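Local structure of ABC transporter, substrate-binding protein (Streptococcus pneumoniae, 5G5Y) at residues A[86-89]-A[90-94]; A[389-392]-A[393-397]; A[448-451]-A[452-456]; A[461-464]-A[465-469]. The protein binds fructooligosaccharides such as kestose, nystose and inulin, preferring longer chains, and serves as the solute-binding subunit of the FusABC-MsmK import complex. All blocks are in the same frame, centred on the assembly; numbering follows the deposited sequence.

Contact 1: residues A[86-89]-A[90-94]; sequences DLID and KYMPN
Leu87 and Tyr91 meet one helical turn apart, near the end of helix 85-91. The methyl CD2 of Leu87 comes to the ring edge of Tyr91, close to the ring plane, 3.8 Å from Tyr91 CE2. One face of that ring is covered by CB of the preceding Lys90. The tyrosine is thus met at its edge by one side chain and over a face by another.

Ile88 and Met92 form the second pair, and their chains run at a slant to each other. Ile88 CG1 lies 3.9 Å from Met92 SD. The methionine chain is extended at chi2 and turns at chi3 (74°), which carries its CE beyond the sulfur and away from the helix.

The last helical turn closes with Tyr91 N bonded to Leu87 O at 3.0 Å and Met92 N bonded to Ile88 O at 3.0 Å. Met92 is the first residue to leave helical geometry. It is also the N-cap residue of helix 93-101, so it forms the joint between two helices. Met92 packs on Ile326 of helix 319-329 and on the loop residue Phe119, which Ile88 also touches. Across the joint, Ile88 of helix 85-91 touches Leu95 of helix 93-101.

Contact 2: residues A[389-392]-A[393-397]; sequences SYYG and KVTTM
The chain folds back on itself at Tyr390 to Val394, and Tyr391 and Thr395 make a single beta bridge, their CA atoms 5.3 Å apart. Tyr390 O is the hub. It accepts Val394 N at 2.8 Å, in the carbonyl plane, and Lys393 N from well above that plane. A third bond, from Thr395 N, is weak. Gly392 N returns a bond to Thr395 O at 2.9 Å. Tyr390 to Lys393 is a type II beta turn, with Gly392 third at a positive phi (83°).

Lys393 runs out extended and bends only at chi4 (75°), and its NZ donates to Ser389 O at 2.8 Å, on a carbonyl lone pair. The side chain therefore ties the start of the loop to its middle. A water that donates to Tyr391 O is also held, weakly, by the same NZ.

The Tyr391 ring is covered on one face by the methyl of Met397. Met397 CE sits 3.8 Å from the ring centroid in a CH-pi contact. The chain turns at chi3 (-72°), which brings CE between the sulfur and the ring. SD stands farther out, above the same face, in a Met-aromatic contact. Tyr390 and Val394 lie side by side, with Tyr390 CB 3.9 Å from Val394 CG2.

The Tyr391 hydroxyl is bonded to Glu124 O, and its ring touches Trp340, a substrate-binding residue. The loop runs between strand 384-386 and helix 399-412. Val394 and Thr396 bond through their backbones to Leu361 of strand 360-363, while Tyr390, Val394 and Thr395 pack on helix 332-340.

Contact 3: residues A[448-451]-A[452-456]; sequences RKRA and EWIVN
Glu452 is a single carboxylate held by two cationic side chains of the preceding turn. The three form a salt-bridge network along one helix, with i to i+4 (Arg448) and i to i+3 (Lys449) pairs. Arg448 NH1 lies 2.5 Å from Glu452 OE2, so short a value that the exact length is doubtful. The oxygen is at the guanidinium edge, near its plane, but the carboxylate plane is turned 50° from that of the guanidinium. Lys449 NZ reaches Glu452 OE1 at 3.2 Å, from the syn side and somewhat out of the carboxylate plane. One water joins all three groups: it accepts from Arg448 NH1 and Lys449 NZ and donates to Glu452 OE1.

Lys449 CB is also 3.9 Å from the centroid of the Trp453 six-membered ring, over the face, in a CH-pi contact. The lysine bends at both chi2 and chi3 (-56° and -55°), which curls CE back to 3.8 Å from Trp453 CZ2. The carbonyl oxygen of Lys449 sits over the same indole and accepts the backbone Trp453 N at 2.8 Å.

Lys449 NZ and Trp453 NE1 share a partner on helix 459-472: Glu462 makes a salt bridge with the first and a hydrogen bond with the second. Arg450 is paired with Asp193.

Lys449 thus stands between two carboxylates, which probably favours its charged form. The charge of Glu452 is probably likewise stabilised.

Contact 4: residues A[461-464]-A[465-469]; sequences TEWD and DYKKE
Trp463 takes Tyr466 and Lys467 over its indole. Tyr466 approaches the six-membered ring, with Trp463 CZ3 3.6 Å from Tyr466 CE2. The two ring planes are inclined at 35°, an oblique pairing. Lys467 crosses near the pyrrole side, and its CE lies 3.5 Å from Trp463 NE1. With CG anti to the backbone N (chi1 -178°), the indole stands out from the helix and turns one face to Tyr466 and Lys467.

Two waters make the next layer. One accepts from both Trp463 NE1 and Lys467 NZ. The other accepts from Lys467 NZ and donates to Asp464 OD1 at 2.6 Å. Asp464 OD1 and Lys467 NZ are 4.2 Å apart, beyond a salt bridge, so this water links the opposite charges.

Backbone bonds of the helix set these positions: Tyr466 N to Glu462 O at 3.0 Å, and Lys467 N to Trp463 O at 3.1 Å. Farther out, the Tyr466 hydroxyl is bonded to Ala222 O, close to the calcium-binding residues Phe220 and Asp223. Lys228 makes a cation-pi contact with Trp463. Helix 459-472 packs on two others: Trp463 touches Asp225 and Tyr227 at the start of helix 225-239, and Tyr466 packs on Ile446 of helix 429-455.

Overall arrangement
Contacts 3 and 4 lie on successive helices, 429-455 and 459-472, with centres about 13 Å apart, and touch directly: Trp453 CH2 is 3.5 Å from Tyr466 CG. Contacts 1 and 2 are distant from both, with centres at least about 46 Å away, and do not touch each other. Each contact has a buried part: Leu87, Ile88 and Met92; Tyr390 and Thr395; Arg450, Trp453 and Ile454; Trp463 and Tyr466. The salt-bridge network of contact 3 and the water-bridged charges of contact 4, near a calcium site, lie toward the surface. The side chains that meet in contact 1 are mainly apolar. Contact 2 is a turn in a loop, entered from a 3-10 segment, beside substrate-binding residues.

Contact 1: residues A[86-89]-A[90-94]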
# COMPACT_ATOMS: atom_id res chain seq x y z
N ASP A 86 13.57 -6.98 24.49
CA ASP A 86 13.71 -6.77 25.95
C ASP A 86 13.60 -5.28 26.29
O ASP A 86 13.14 -4.92 27.36
CB ASP A 86 15.05 -7.31 26.48
CG ASP A 86 15.15 -8.87 26.41
OD1 ASP A 86 14.12 -9.58 26.36
OD2 ASP A 86 16.29 -9.39 26.43
N LEU A 87 14.05 -4.42 25.38
CA LEU A 87 13.96 -2.98 25.53
C LEU A 87 12.50 -2.55 25.44
O LEU A 87 12.08 -1.64 26.17
CB LEU A 87 14.80 -2.26 24.46
CG LEU A 87 16.30 -2.54 24.54
CD1 LEU A 87 16.99 -1.93 23.34
CD2 LEU A 87 16.92 -2.03 25.84
N ILE A 88 11.72 -3.22 24.59
CA ILE A 88 10.29 -2.93 24.49
C ILE A 88 9.62 -3.18 25.83
O ILE A 88 8.95 -2.30 26.40
CB ILE A 88 9.59 -3.72 23.38
CG1 ILE A 88 10.16 -3.27 22.03
CG2 ILE A 88 8.07 -3.54 23.45
CD1 ILE A 88 9.72 -4.13 20.84
N ASP A 89 9.79 -4.40 26.32
CA ASP A 89 9.20 -4.84 27.55
C ASP A 89 9.59 -3.95 28.75
O ASP A 89 8.74 -3.62 29.56
CB ASP A 89 9.64 -6.29 27.82
CG ASP A 89 8.85 -6.93 28.94
OD1 ASP A 89 7.59 -6.89 28.91
OD2 ASP A 89 9.47 -7.49 29.86
N LYS A 90 10.85 -3.59 28.86
CA LYS A 90 11.34 -2.87 30.05
C LYS A 90 11.03 -1.38 30.01
O LYS A 90 10.78 -0.77 31.05
CB LYS A 90 12.86 -3.00 30.17
CG LYS A 90 13.37 -4.30 30.71
CD LYS A 90 14.85 -4.15 31.05
CE LYS A 90 15.66 -5.39 30.73
NZ LYS A 90 15.49 -6.43 31.78
N TYR A 91 11.07 -0.79 28.82
CA TYR A 91 11.15 0.69 28.72
C TYR A 91 10.12 1.37 27.83
O TYR A 91 10.19 2.61 27.65
CB TYR A 91 12.54 1.12 28.24
CG TYR A 91 13.70 0.58 29.07
CD1 TYR A 91 13.77 0.79 30.46
CD2 TYR A 91 14.74 -0.11 28.46
CE1 TYR A 91 14.83 0.29 31.21
CE2 TYR A 91 15.80 -0.62 29.21
CZ TYR A 91 15.82 -0.42 30.58
OH TYR A 91 16.89 -0.92 31.28
N MET A 92 9.23 0.60 27.20
CA MET A 92 8.43 1.19 26.12
C MET A 92 6.91 0.98 26.31
O MET A 92 6.28 0.27 25.52
CB MET A 92 8.94 0.72 24.77
CG MET A 92 10.43 0.94 24.55
SD MET A 92 10.93 0.42 22.88
CE MET A 92 10.23 1.78 21.90
N PRO A 93 6.33 1.61 27.37
CA PRO A 93 4.89 1.43 27.63
C PRO A 93 3.93 1.87 26.50
O PRO A 93 2.85 1.28 26.35
CB PRO A 93 4.64 2.27 28.91
CG PRO A 93 5.72 3.30 28.89
CD PRO A 93 6.92 2.61 28.29
N ASN A 94 4.27 2.92 25.73
CA ASN A 94 3.39 3.32 24.61
C ASN A 94 3.31 2.21 23.56
O ASN A 94 2.24 1.84 23.12
CB ASN A 94 3.80 4.67 23.96
CG ASN A 94 3.75 5.84 24.91
OD1 ASN A 94 2.88 5.90 25.77
ND2 ASN A 94 4.66 6.79 24.77

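Contact 2: residues A[389-392]-A[393-397]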
# COMPACT_ATOMS: atom_id res chain seq x y z
N SER A 389 -8.74 3.27 15.88
CA SER A 389 -9.41 3.86 17.05
C SER A 389 -9.05 5.35 17.36
O SER A 389 -9.72 6.00 18.16
CB SER A 389 -9.14 3.01 18.29
OG SER A 389 -7.76 2.97 18.58
N TYR A 390 -7.97 5.87 16.80
CA TYR A 390 -7.53 7.24 17.11
C TYR A 390 -8.41 8.30 16.42
O TYR A 390 -8.44 9.46 16.86
CB TYR A 390 -6.10 7.49 16.66
CG TYR A 390 -5.00 6.71 17.36
CD1 TYR A 390 -5.28 5.72 18.30
CD2 TYR A 390 -3.67 7.02 17.11
CE1 TYR A 390 -4.27 5.04 18.95
CE2 TYR A 390 -2.65 6.34 17.74
CZ TYR A 390 -2.94 5.34 18.66
OH TYR A 390 -1.91 4.64 19.29
N TYR A 391 -9.07 7.91 15.31
CA TYR A 391 -9.81 8.89 14.51
C TYR A 391 -11.03 9.35 15.28
O TYR A 391 -11.73 8.51 15.84
CB TYR A 391 -10.18 8.36 13.12
CG TYR A 391 -8.95 7.99 12.37
CD1 TYR A 391 -8.01 8.95 12.03
CD2 TYR A 391 -8.69 6.67 12.02
CE1 TYR A 391 -6.84 8.60 11.38
CE2 TYR A 391 -7.53 6.31 11.36
CZ TYR A 391 -6.62 7.27 11.03
OH TYR A 391 -5.46 6.93 10.38
N GLY A 392 -11.21 10.67 15.39
CA GLY A 392 -12.29 11.25 16.19
C GLY A 392 -11.98 11.39 17.68
O GLY A 392 -12.84 11.84 18.46
N LYS A 393 -10.79 10.98 18.09
CA LYS A 393 -10.37 11.04 19.50
C LYS A 393 -9.07 11.83 19.60
O LYS A 393 -9.00 12.85 20.29
CB LYS A 393 -10.21 9.65 20.08
CG LYS A 393 -11.46 8.79 20.07
CD LYS A 393 -11.31 7.58 20.99
CE LYS A 393 -12.37 6.51 20.72
NZ LYS A 393 -12.14 5.70 19.47
N VAL A 394 -8.05 11.36 18.89
CA VAL A 394 -6.72 11.98 18.82
C VAL A 394 -6.58 12.95 17.65
O VAL A 394 -5.90 13.97 17.75
CB VAL A 394 -5.64 10.88 18.66
CG1 VAL A 394 -4.22 11.45 18.59
CG2 VAL A 394 -5.75 9.85 19.79
N THR A 395 -7.18 12.60 16.51
CA THR A 395 -6.98 13.30 15.31
C THR A 395 -8.13 13.06 14.35
O THR A 395 -8.84 12.06 14.45
CB THR A 395 -5.65 12.82 14.63
OG1 THR A 395 -5.40 13.60 13.48
CG2 THR A 395 -5.72 11.32 14.22
N THR A 396 -8.30 13.98 13.42
CA THR A 396 -9.07 13.73 12.23
C THR A 396 -8.30 12.86 11.25
O THR A 396 -7.08 12.82 11.25
CB THR A 396 -9.45 15.06 11.53
OG1 THR A 396 -8.28 15.86 11.35
CG2 THR A 396 -10.45 15.80 12.35
N MET A 397 -9.05 12.19 10.38
CA MET A 397 -8.50 11.54 9.19
C MET A 397 -8.30 12.55 8.07
O MET A 397 -9.11 13.41 7.89
CB MET A 397 -9.53 10.51 8.70
CG MET A 397 -9.01 9.57 7.68
SD MET A 397 -10.24 8.31 7.35
CE MET A 397 -10.19 7.32 8.83
O HOH W 1 -14.09 8.02 17.78

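Contact 3: residues A[448-451]-A[452-456]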
# COMPACT_ATOMS: atom_id res chain seq x y z
N ARG A 448 3.06 -11.67 -19.15
CA ARG A 448 3.26 -11.83 -20.60
C ARG A 448 2.16 -12.71 -21.20
O ARG A 448 1.55 -12.34 -22.20
CB ARG A 448 4.64 -12.42 -20.91
CG ARG A 448 4.88 -12.54 -22.42
CD ARG A 448 6.27 -13.04 -22.78
NE ARG A 448 6.59 -14.41 -22.37
CZ ARG A 448 6.26 -15.53 -23.03
NH1 ARG A 448 5.50 -15.52 -24.13
NH2 ARG A 448 6.69 -16.71 -22.56
N LYS A 449 1.86 -13.85 -20.58
CA LYS A 449 0.85 -14.74 -21.09
C LYS A 449 -0.53 -14.08 -21.04
O LYS A 449 -1.29 -14.17 -22.00
CB LYS A 449 0.86 -16.07 -20.32
CG LYS A 449 2.15 -16.87 -20.50
CD LYS A 449 2.49 -17.18 -21.95
CE LYS A 449 1.36 -17.89 -22.64
NZ LYS A 449 1.79 -18.33 -23.98
N ARG A 450 -0.81 -13.38 -19.94
CA ARG A 450 -2.07 -12.68 -19.80
C ARG A 450 -2.28 -11.66 -20.94
O ARG A 450 -3.37 -11.59 -21.52
CB ARG A 450 -2.16 -12.06 -18.40
CG ARG A 450 -3.53 -11.62 -17.99
CD ARG A 450 -3.48 -10.75 -16.72
NE ARG A 450 -2.97 -9.41 -16.97
CZ ARG A 450 -3.12 -8.35 -16.16
NH1 ARG A 450 -3.77 -8.46 -15.01
NH2 ARG A 450 -2.66 -7.18 -16.54
N ALA A 451 -1.24 -10.89 -21.25
CA ALA A 451 -1.30 -9.88 -22.30
C ALA A 451 -1.50 -10.58 -23.66
O ALA A 451 -2.32 -10.12 -24.46
CB ALA A 451 -0.03 -9.04 -22.29
N GLU A 452 -0.77 -11.68 -23.90
CA GLU A 452 -0.87 -12.42 -25.18
C GLU A 452 -2.23 -12.99 -25.38
O GLU A 452 -2.76 -12.97 -26.49
CB GLU A 452 0.12 -13.59 -25.23
CG GLU A 452 1.56 -13.17 -25.40
CD GLU A 452 2.55 -14.35 -25.33
OE1 GLU A 452 2.11 -15.53 -25.40
OE2 GLU A 452 3.78 -14.07 -25.19
N TRP A 453 -2.81 -13.53 -24.31
CA TRP A 453 -4.13 -14.07 -24.39
C TRP A 453 -5.19 -13.06 -24.68
O TRP A 453 -6.24 -13.42 -25.23
CB TRP A 453 -4.48 -14.84 -23.13
CG TRP A 453 -3.65 -16.10 -22.99
CD1 TRP A 453 -3.17 -16.90 -23.98
CD2 TRP A 453 -3.24 -16.68 -21.76
NE1 TRP A 453 -2.46 -17.97 -23.44
CE2 TRP A 453 -2.52 -17.87 -22.08
CE3 TRP A 453 -3.46 -16.36 -20.43
CZ2 TRP A 453 -2.00 -18.69 -21.09
CZ3 TRP A 453 -2.93 -17.19 -19.44
CH2 TRP A 453 -2.24 -18.34 -19.77
N ILE A 454 -4.95 -11.80 -24.32
CA ILE A 454 -5.89 -10.73 -24.61
C ILE A 454 -5.69 -10.16 -26.03
O ILE A 454 -6.68 -9.95 -26.75
CB ILE A 454 -5.79 -9.60 -23.56
CG1 ILE A 454 -6.30 -10.13 -22.21
CG2 ILE A 454 -6.58 -8.36 -24.01
CD1 ILE A 454 -5.81 -9.34 -21.02
N VAL A 455 -4.44 -9.89 -26.39
CA VAL A 455 -4.14 -9.23 -27.65
C VAL A 455 -4.14 -10.23 -28.80
O VAL A 455 -4.57 -9.87 -29.89
CB VAL A 455 -2.84 -8.45 -27.61
CG1 VAL A 455 -2.53 -7.83 -28.97
CG2 VAL A 455 -2.92 -7.34 -26.57
N ASN A 456 -3.66 -11.45 -28.58
CA ASN A 456 -3.61 -12.48 -29.63
C ASN A 456 -4.72 -13.52 -29.48
O ASN A 456 -5.31 -13.97 -30.46
CB ASN A 456 -2.24 -13.16 -29.66
CG ASN A 456 -2.17 -14.26 -30.72
OD1 ASN A 456 -2.17 -13.97 -31.88
ND2 ASN A 456 -2.17 -15.51 -30.30
O HOH W 2 3.84 -17.59 -25.99

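Contact 4: residues A[461-464]-A[465-469]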
# COMPACT_ATOMS: atom_id res chain seq x y z
N THR A 461 -6.24 -23.36 -25.53
CA THR A 461 -5.27 -24.39 -25.91
C THR A 461 -3.97 -24.31 -25.11
O THR A 461 -3.32 -25.34 -24.87
CB THR A 461 -5.03 -24.37 -27.44
OG1 THR A 461 -6.30 -24.60 -28.05
CG2 THR A 461 -4.08 -25.46 -27.86
N GLU A 462 -3.62 -23.11 -24.66
CA GLU A 462 -2.34 -22.87 -24.03
C GLU A 462 -2.39 -23.00 -22.50
O GLU A 462 -1.33 -23.05 -21.86
CB GLU A 462 -1.87 -21.44 -24.37
CG GLU A 462 -1.51 -21.27 -25.83
CD GLU A 462 -0.94 -19.91 -26.19
OE1 GLU A 462 -0.61 -19.10 -25.27
OE2 GLU A 462 -0.75 -19.69 -27.41
N TRP A 463 -3.60 -23.06 -21.94
CA TRP A 463 -3.79 -23.02 -20.48
C TRP A 463 -3.06 -24.13 -19.74
O TRP A 463 -2.34 -23.86 -18.77
CB TRP A 463 -5.29 -22.98 -20.15
CG TRP A 463 -5.61 -22.88 -18.67
CD1 TRP A 463 -6.10 -23.87 -17.88
CD2 TRP A 463 -5.47 -21.72 -17.85
NE1 TRP A 463 -6.27 -23.39 -16.59
CE2 TRP A 463 -5.89 -22.08 -16.55
CE3 TRP A 463 -5.02 -20.41 -18.09
CZ2 TRP A 463 -5.88 -21.17 -15.50
CZ3 TRP A 463 -5.03 -19.50 -17.05
CH2 TRP A 463 -5.46 -19.89 -15.76
N ASP A 464 -3.24 -25.38 -20.18
CA ASP A 464 -2.64 -26.53 -19.48
C ASP A 464 -1.11 -26.46 -19.48
O ASP A 464 -0.48 -26.67 -18.43
CB ASP A 464 -3.15 -27.88 -20.03
CG ASP A 464 -4.55 -28.24 -19.54
OD1 ASP A 464 -5.13 -27.53 -18.67
OD2 ASP A 464 -5.09 -29.26 -20.02
N ASP A 465 -0.51 -26.10 -20.61
CA ASP A 465 0.97 -25.97 -20.64
C ASP A 465 1.48 -24.81 -19.77
O ASP A 465 2.58 -24.85 -19.22
CB ASP A 465 1.52 -25.77 -22.05
CG ASP A 465 1.53 -27.06 -22.88
OD1 ASP A 465 1.32 -28.15 -22.35
OD2 ASP A 465 1.76 -26.96 -24.10
N TYR A 466 0.69 -23.74 -19.70
CA TYR A 466 1.03 -22.60 -18.85
C TYR A 466 1.10 -23.01 -17.40
O TYR A 466 2.04 -22.65 -16.73
CB TYR A 466 0.02 -21.49 -19.06
CG TYR A 466 -0.22 -20.49 -17.94
CD1 TYR A 466 0.59 -19.35 -17.81
CD2 TYR A 466 -1.32 -20.62 -17.08
CE1 TYR A 466 0.35 -18.39 -16.82
CE2 TYR A 466 -1.57 -19.66 -16.10
CZ TYR A 466 -0.74 -18.55 -15.97
OH TYR A 466 -1.02 -17.60 -15.05
N LYS A 467 0.11 -23.75 -16.93
CA LYS A 467 0.15 -24.24 -15.56
C LYS A 467 1.36 -25.15 -15.31
O LYS A 467 2.00 -25.04 -14.28
CB LYS A 467 -1.14 -24.96 -15.19
CG LYS A 467 -2.33 -24.02 -15.10
CD LYS A 467 -3.56 -24.69 -14.49
CE LYS A 467 -4.13 -25.81 -15.35
NZ LYS A 467 -5.23 -26.45 -14.60
N LYS A 468 1.71 -25.98 -16.29
CA LYS A 468 2.93 -26.79 -16.19
C LYS A 468 4.20 -25.94 -16.08
O LYS A 468 5.14 -26.29 -15.36
CB LYS A 468 3.06 -27.72 -17.42
CG LYS A 468 2.01 -28.81 -17.49
CD LYS A 468 2.29 -29.69 -18.72
CE LYS A 468 1.16 -30.64 -19.06
NZ LYS A 468 0.53 -31.20 -17.84
N GLU A 469 4.24 -24.84 -16.82
CA GLU A 469 5.36 -23.92 -16.80
C GLU A 469 5.49 -23.25 -15.41
O GLU A 469 6.58 -23.12 -14.88
CB GLU A 469 5.18 -22.86 -17.89
CG GLU A 469 6.43 -22.35 -18.45
CD GLU A 469 7.29 -23.43 -19.14
OE1 GLU A 469 6.82 -24.46 -19.65
OE2 GLU A 469 8.45 -23.15 -19.21
O HOH W 3 -1.68 -26.44 -23.11
O HOH W 4 -7.06 -24.27 -13.90
O HOH W 5 -6.50 -27.91 -16.54